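Local coordinates for hypothetical protein PH0156 (Pyrococcus horikoshii, PDB 2P62) that is of unknown function but belongs to a family of the Toprim-like clan, consistent with an as yet unproven role in nucleic acid metabolism, at residues R96-G101 / E148-E153; D103-V108 / I131-M136. All coordinates share one frame; numbering follows the deposited sequence.

In the fold
Interactions 1 and 2 illustrate how two neighbouring parallel strands can organise their surroundings. Their centres lie about 12 Å apart, and both reach the mixed sheet through strands 89-97 and 129-136. Along the chain, strand 89-97 is followed by helix 104-109, and strand 129-136 by helix 152-162; because residues 103-136 fall between 96-101 and 148-153, interaction 2 nests inside the loop closed by interaction 1. Backbone hydrogen bonds, probably R96 N to Y134 O and M136 N to R96 O, join the sites directly, and the R96-W107 cation-pi pair adds a second link. Interaction 2 fixes a helix against the sheet, while interaction 1 brings the acidic end of strand 89-97 to the start of helix 152-162.

Interaction 1. Residues R96-G101 / E148-E153; sequences RDVDEG and EKKELE
D97 reaches the start of helix 152-162 with its carboxylate, where OD1 accepts a hydrogen bond from L152 N at 2.8 Å. Its CG stands beside the backbone N, anti to the carbonyl carbon (chi1 -66°), on the side of the helix start. The N-H approaches from above the carboxylate, 51° out of its plane. The other oxygen, D97 OD2, takes a bond from a water at 2.8 Å, and this water also donates to E153 OE2, so that the side chain is held at both oxygens. Two residues on, the backbone joins in: D99 N donates to K150 O at 3.0 Å, although the position of that carbonyl oxygen is less certain. D99 OD2 receives a weak, strongly bent bond from K150 N, with an N-H...O angle of 116°. D99 OD1 and E151 OE1, two acceptors, lie 2.9 Å apart, a repulsive approach that makes their positions less certain. E153 also has a salt bridge to K187, and E151 packs on P186. Outside the polar centre, V98 CB rests on K150 CB at 3.6 Å, and V98 CG1 lies near CD of the same lysine. Two aspartates separated by one residue at the end of a sheet strand recall the acidic DxD motif of Toprim-like domains.

Interaction 2. Residues D103-V108 / I131-M136; sequences DVFEWV and IYPYGM
V104, F105 and V108 bring helix 104-108 down on strand 131-136, the two axes coming within 7.4 Å with their directions 139° apart. This is the helix-on-sheet layer of an alpha/beta fold: the helix lies in the connection between the neighbouring parallel strands 89-97 and 129-136. Its first turn is closed by the N-cap residue D103, whose OD1 accepts from F105 N at 2.8 Å. On the strand, I131 and P133 turn toward the helix, whereas Y132 and Y134 turn to the other side, where Y134 OH bonds to N231 O. P133 is the hub. F105 CD2 meets its CG at 3.6 Å, the two side chains lying side by side and pointing the same way, while V104 and V108 cross the proline at about a right angle. V104 CG1, between the backbone N and the carbonyl carbon (chi1 64°), reaches the Y134-G135 peptide, 3.6 Å from G135 N. An alanine here lacks both methyls, and would probably leave a gap over that peptide and P133 CB less tightly packed on this side. Farther along the helix, V108 places CG2 3.6 Å from P133 CB and its other methyl, CG1, 3.7 Å from I131 CG2.

Interaction 1. Residues R96-G101 / E148-E153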
loop_
_atom_site.group_PDB
_atom_site.type_symbol
_atom_site.label_atom_id
_atom_site.label_comp_id
_atom_site.label_asym_id
_atom_site.label_seq_id
_atom_site.Cartn_x
_atom_site.Cartn_y
_atom_site.Cartn_z
ATOM N N ARG A 96 -19.715 3.979 0.335
ATOM C CA ARG A 96 -19.507 2.540 0.361
ATOM C C ARG A 96 -19.868 1.937 -0.986
ATOM O O ARG A 96 -20.774 2.419 -1.664
ATOM C CB ARG A 96 -20.377 1.893 1.453
ATOM C CG ARG A 96 -20.162 0.384 1.561
ATOM C CD ARG A 96 -20.977 -0.257 2.664
ATOM N NE ARG A 96 -22.390 -0.401 2.305
ATOM C CZ ARG A 96 -23.300 -0.999 3.071
ATOM N NH1 ARG A 96 -22.956 -1.513 4.243
ATOM N NH2 ARG A 96 -24.556 -1.077 2.666
ATOM N N ASP A 97 -19.153 0.891 -1.385
ATOM C CA ASP A 97 -19.467 0.239 -2.650
ATOM C C ASP A 97 -20.915 -0.227 -2.559
ATOM O O ASP A 97 -21.410 -0.548 -1.476
ATOM C CB ASP A 97 -18.606 -1.010 -2.893
ATOM C CG ASP A 97 -17.135 -0.703 -3.068
ATOM O OD1 ASP A 97 -16.790 0.389 -3.579
ATOM O OD2 ASP A 97 -16.316 -1.589 -2.723
ATOM N N VAL A 98 -21.580 -0.271 -3.704
ATOM C CA VAL A 98 -22.952 -0.734 -3.790
ATOM C C VAL A 98 -23.012 -2.227 -3.439
ATOM O O VAL A 98 -23.947 -2.677 -2.787
ATOM C CB VAL A 98 -23.493 -0.478 -5.222
ATOM C CG1 VAL A 98 -24.840 -1.150 -5.416
ATOM C CG2 VAL A 98 -23.596 1.028 -5.470
ATOM N N ASP A 99 -21.993 -2.974 -3.863
ATOM C CA ASP A 99 -21.861 -4.422 -3.626
ATOM C C ASP A 99 -22.014 -4.885 -2.198
ATOM O O ASP A 99 -22.658 -5.896 -1.930
ATOM C CB ASP A 99 -20.487 -4.909 -4.053
ATOM C CG ASP A 99 -20.337 -4.974 -5.521
ATOM O OD1 ASP A 99 -19.189 -5.168 -5.978
ATOM O OD2 ASP A 99 -21.368 -4.839 -6.217
ATOM N N GLU A 100 -21.364 -4.169 -1.292
ATOM C CA GLU A 100 -21.387 -4.536 0.108
ATOM C C GLU A 100 -22.739 -4.307 0.750
ATOM O O GLU A 100 -23.440 -3.343 0.431
ATOM C CB GLU A 100 -20.312 -3.759 0.869
ATOM C CG GLU A 100 -18.959 -3.717 0.177
ATOM C CD GLU A 100 -17.876 -3.127 1.062
ATOM O OE1 GLU A 100 -18.131 -2.093 1.719
ATOM O OE2 GLU A 100 -16.766 -3.700 1.097
ATOM N N GLY A 101 -23.088 -5.220 1.656
ATOM C CA GLY A 101 -24.340 -5.157 2.390
ATOM C C GLY A 101 -25.575 -4.775 1.602
ATOM O O GLY A 101 -25.718 -5.114 0.431
ATOM N N GLU A 148 -19.821 -7.788 -13.396
ATOM C CA GLU A 148 -20.516 -6.546 -13.101
ATOM C C GLU A 148 -20.600 -6.325 -11.583
ATOM O O GLU A 148 -21.665 -6.467 -10.986
ATOM C CB GLU A 148 -21.908 -6.614 -13.734
ATOM C CG GLU A 148 -22.400 -5.319 -14.336
ATOM C CD GLU A 148 -21.522 -4.807 -15.467
ATOM O OE1 GLU A 148 -21.306 -5.545 -16.450
ATOM O OE2 GLU A 148 -21.048 -3.656 -15.372
ATOM N N LYS A 149 -19.472 -5.995 -10.958
ATOM C CA LYS A 149 -19.461 -5.756 -9.517
ATOM C C LYS A 149 -19.420 -4.250 -9.269
ATOM O O LYS A 149 -18.450 -3.576 -9.618
ATOM C CB LYS A 149 -18.262 -6.458 -8.873
ATOM C CG LYS A 149 -18.158 -7.932 -9.266
ATOM C CD LYS A 149 -17.038 -8.669 -8.527
ATOM C CE LYS A 149 -17.334 -8.795 -7.037
ATOM N NZ LYS A 149 -16.318 -9.632 -6.348
ATOM N N LYS A 150 -20.495 -3.729 -8.684
ATOM C CA LYS A 150 -20.610 -2.303 -8.420
ATOM C C LYS A 150 -19.772 -1.880 -7.227
ATOM O O LYS A 150 -20.103 -2.161 -6.072
ATOM C CB LYS A 150 -22.078 -1.927 -8.215
ATOM C CG LYS A 150 -22.964 -2.218 -9.423
ATOM C CD LYS A 150 -24.342 -1.608 -9.230
ATOM C CE LYS A 150 -25.266 -1.871 -10.411
ATOM N NZ LYS A 150 -25.628 -3.317 -10.521
ATOM N N GLU A 151 -18.678 -1.190 -7.527
ATOM C CA GLU A 151 -17.747 -0.738 -6.506
ATOM C C GLU A 151 -16.774 0.263 -7.100
ATOM O O GLU A 151 -16.784 0.506 -8.304
ATOM C CB GLU A 151 -16.992 -1.939 -5.922
ATOM C CG GLU A 151 -16.313 -2.843 -6.947
ATOM C CD GLU A 151 -15.682 -4.070 -6.307
ATOM O OE1 GLU A 151 -16.357 -4.734 -5.490
ATOM O OE2 GLU A 151 -14.518 -4.391 -6.630
ATOM N N LEU A 152 -15.941 0.844 -6.247
ATOM C CA LEU A 152 -14.960 1.835 -6.675
ATOM C C LEU A 152 -14.160 1.403 -7.902
ATOM O O LEU A 152 -13.914 2.202 -8.804
ATOM C CB LEU A 152 -14.005 2.136 -5.516
ATOM C CG LEU A 152 -13.050 3.339 -5.536
ATOM C CD1 LEU A 152 -11.639 2.838 -5.718
ATOM C CD2 LEU A 152 -13.437 4.356 -6.605
ATOM N N GLU A 153 -13.775 0.135 -7.947
ATOM C CA GLU A 153 -12.985 -0.349 -9.062
ATOM C C GLU A 153 -13.755 -0.383 -10.386
ATOM O O GLU A 153 -13.173 -0.165 -11.450
ATOM C CB GLU A 153 -12.412 -1.722 -8.716
ATOM C CG GLU A 153 -11.314 -1.675 -7.645
ATOM C CD GLU A 153 -11.822 -1.475 -6.210
ATOM O OE1 GLU A 153 -10.957 -1.443 -5.298
ATOM O OE2 GLU A 153 -13.056 -1.361 -5.983
HETATM O O HOH W 1 -13.776 -2.202 -3.777
#

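Interaction 2. Residues D103-V108 / I131-M136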
loop_
_atom_site.group_PDB
_atom_site.type_symbol
_atom_site.label_atom_id
_atom_site.label_comp_id
_atom_site.label_asym_id
_atom_site.label_seq_id
_atom_site.Cartn_x
_atom_site.Cartn_y
_atom_site.Cartn_z
ATOM N N ASP A 103 -28.668 -1.569 0.801
ATOM C CA ASP A 103 -28.639 -0.206 0.294
ATOM C C ASP A 103 -27.951 0.714 1.307
ATOM O O ASP A 103 -28.254 0.694 2.501
ATOM C CB ASP A 103 -30.071 0.248 -0.015
ATOM C CG ASP A 103 -30.124 1.590 -0.702
ATOM O OD1 ASP A 103 -29.845 2.603 -0.032
ATOM O OD2 ASP A 103 -30.437 1.644 -1.913
ATOM N N VAL A 104 -27.010 1.513 0.828
ATOM C CA VAL A 104 -26.272 2.404 1.711
ATOM C C VAL A 104 -27.179 3.334 2.526
ATOM O O VAL A 104 -26.870 3.658 3.678
ATOM C CB VAL A 104 -25.237 3.229 0.910
ATOM C CG1 VAL A 104 -25.942 4.140 -0.081
ATOM C CG2 VAL A 104 -24.344 4.009 1.853
ATOM N N PHE A 105 -28.298 3.756 1.944
ATOM C CA PHE A 105 -29.217 4.631 2.669
ATOM C C PHE A 105 -29.747 3.928 3.923
ATOM O O PHE A 105 -29.726 4.492 5.019
ATOM C CB PHE A 105 -30.382 5.067 1.771
ATOM C CG PHE A 105 -31.268 6.102 2.402
ATOM C CD1 PHE A 105 -32.294 5.727 3.273
ATOM C CD2 PHE A 105 -31.042 7.459 2.176
ATOM C CE1 PHE A 105 -33.085 6.688 3.915
ATOM C CE2 PHE A 105 -31.825 8.428 2.813
ATOM C CZ PHE A 105 -32.851 8.039 3.688
ATOM N N GLU A 106 -30.222 2.697 3.765
ATOM C CA GLU A 106 -30.719 1.934 4.907
ATOM C C GLU A 106 -29.570 1.669 5.905
ATOM O O GLU A 106 -29.753 1.762 7.120
ATOM C CB GLU A 106 -31.327 0.607 4.431
ATOM C CG GLU A 106 -32.647 0.753 3.675
ATOM C CD GLU A 106 -33.080 -0.541 2.987
ATOM O OE1 GLU A 106 -32.987 -1.613 3.636
ATOM O OE2 GLU A 106 -33.520 -0.493 1.809
ATOM N N TRP A 107 -28.384 1.359 5.383
ATOM C CA TRP A 107 -27.224 1.092 6.226
ATOM C C TRP A 107 -26.962 2.271 7.178
ATOM O O TRP A 107 -26.862 2.104 8.399
ATOM C CB TRP A 107 -26.009 0.811 5.333
ATOM C CG TRP A 107 -24.748 0.458 6.067
ATOM C CD1 TRP A 107 -24.590 -0.506 7.023
ATOM C CD2 TRP A 107 -23.465 1.082 5.908
ATOM N NE1 TRP A 107 -23.285 -0.515 7.471
ATOM C CE2 TRP A 107 -22.576 0.448 6.804
ATOM C CE3 TRP A 107 -22.982 2.115 5.091
ATOM C CZ2 TRP A 107 -21.229 0.817 6.914
ATOM C CZ3 TRP A 107 -21.638 2.484 5.198
ATOM C CH2 TRP A 107 -20.779 1.833 6.104
ATOM N N VAL A 108 -26.878 3.473 6.624
ATOM C CA VAL A 108 -26.642 4.649 7.444
ATOM C C VAL A 108 -27.813 4.902 8.397
ATOM O O VAL A 108 -27.619 5.131 9.589
ATOM C CB VAL A 108 -26.418 5.884 6.553
ATOM C CG1 VAL A 108 -26.272 7.147 7.410
ATOM C CG2 VAL A 108 -25.176 5.669 5.706
ATOM N N ILE A 131 -26.602 14.259 6.467
ATOM C CA ILE A 131 -25.870 13.018 6.256
ATOM C C ILE A 131 -26.158 12.474 4.855
ATOM O O ILE A 131 -27.306 12.197 4.497
ATOM C CB ILE A 131 -26.247 11.989 7.336
ATOM C CG1 ILE A 131 -25.938 12.588 8.719
ATOM C CG2 ILE A 131 -25.452 10.696 7.127
ATOM C CD1 ILE A 131 -26.506 11.814 9.944
ATOM N N TYR A 132 -25.103 12.342 4.059
ATOM C CA TYR A 132 -25.248 11.863 2.697
ATOM C C TYR A 132 -24.745 10.451 2.477
ATOM O O TYR A 132 -23.544 10.202 2.434
ATOM C CB TYR A 132 -24.525 12.795 1.720
ATOM C CG TYR A 132 -25.135 14.168 1.580
ATOM C CD1 TYR A 132 -26.189 14.399 0.692
ATOM C CD2 TYR A 132 -24.642 15.255 2.320
ATOM C CE1 TYR A 132 -26.731 15.674 0.540
ATOM C CE2 TYR A 132 -25.183 16.532 2.172
ATOM C CZ TYR A 132 -26.222 16.732 1.280
ATOM O OH TYR A 132 -26.740 17.995 1.114
ATOM N N PRO A 133 -25.666 9.497 2.373
ATOM C CA PRO A 133 -25.225 8.120 2.140
ATOM C C PRO A 133 -25.033 7.956 0.628
ATOM O O PRO A 133 -25.922 8.274 -0.160
ATOM C CB PRO A 133 -26.360 7.277 2.724
ATOM C CG PRO A 133 -27.568 8.175 2.631
ATOM C CD PRO A 133 -27.050 9.564 2.878
ATOM N N TYR A 134 -23.857 7.494 0.219
ATOM C CA TYR A 134 -23.589 7.341 -1.200
ATOM C C TYR A 134 -22.991 5.994 -1.577
ATOM O O TYR A 134 -22.023 5.541 -0.971
ATOM C CB TYR A 134 -22.665 8.471 -1.661
ATOM C CG TYR A 134 -22.387 8.484 -3.141
ATOM C CD1 TYR A 134 -21.274 7.826 -3.668
ATOM C CD2 TYR A 134 -23.250 9.137 -4.025
ATOM C CE1 TYR A 134 -21.026 7.820 -5.042
ATOM C CE2 TYR A 134 -23.012 9.132 -5.400
ATOM C CZ TYR A 134 -21.900 8.475 -5.899
ATOM O OH TYR A 134 -21.653 8.481 -7.252
ATOM N N GLY A 135 -23.585 5.358 -2.585
ATOM C CA GLY A 135 -23.095 4.072 -3.049
ATOM C C GLY A 135 -22.179 4.269 -4.244
ATOM O O GLY A 135 -22.585 4.874 -5.233
ATOM N N MET A 136 -20.947 3.768 -4.153
ATOM C CA MET A 136 -19.975 3.903 -5.234
ATOM C C MET A 136 -20.067 2.762 -6.245
ATOM O O MET A 136 -20.295 1.608 -5.889
ATOM C CB MET A 136 -18.557 3.953 -4.656
ATOM C CG MET A 136 -17.434 4.099 -5.693
ATOM S SD MET A 136 -17.375 5.721 -6.501
ATOM C CE MET A 136 -17.063 6.719 -5.076
#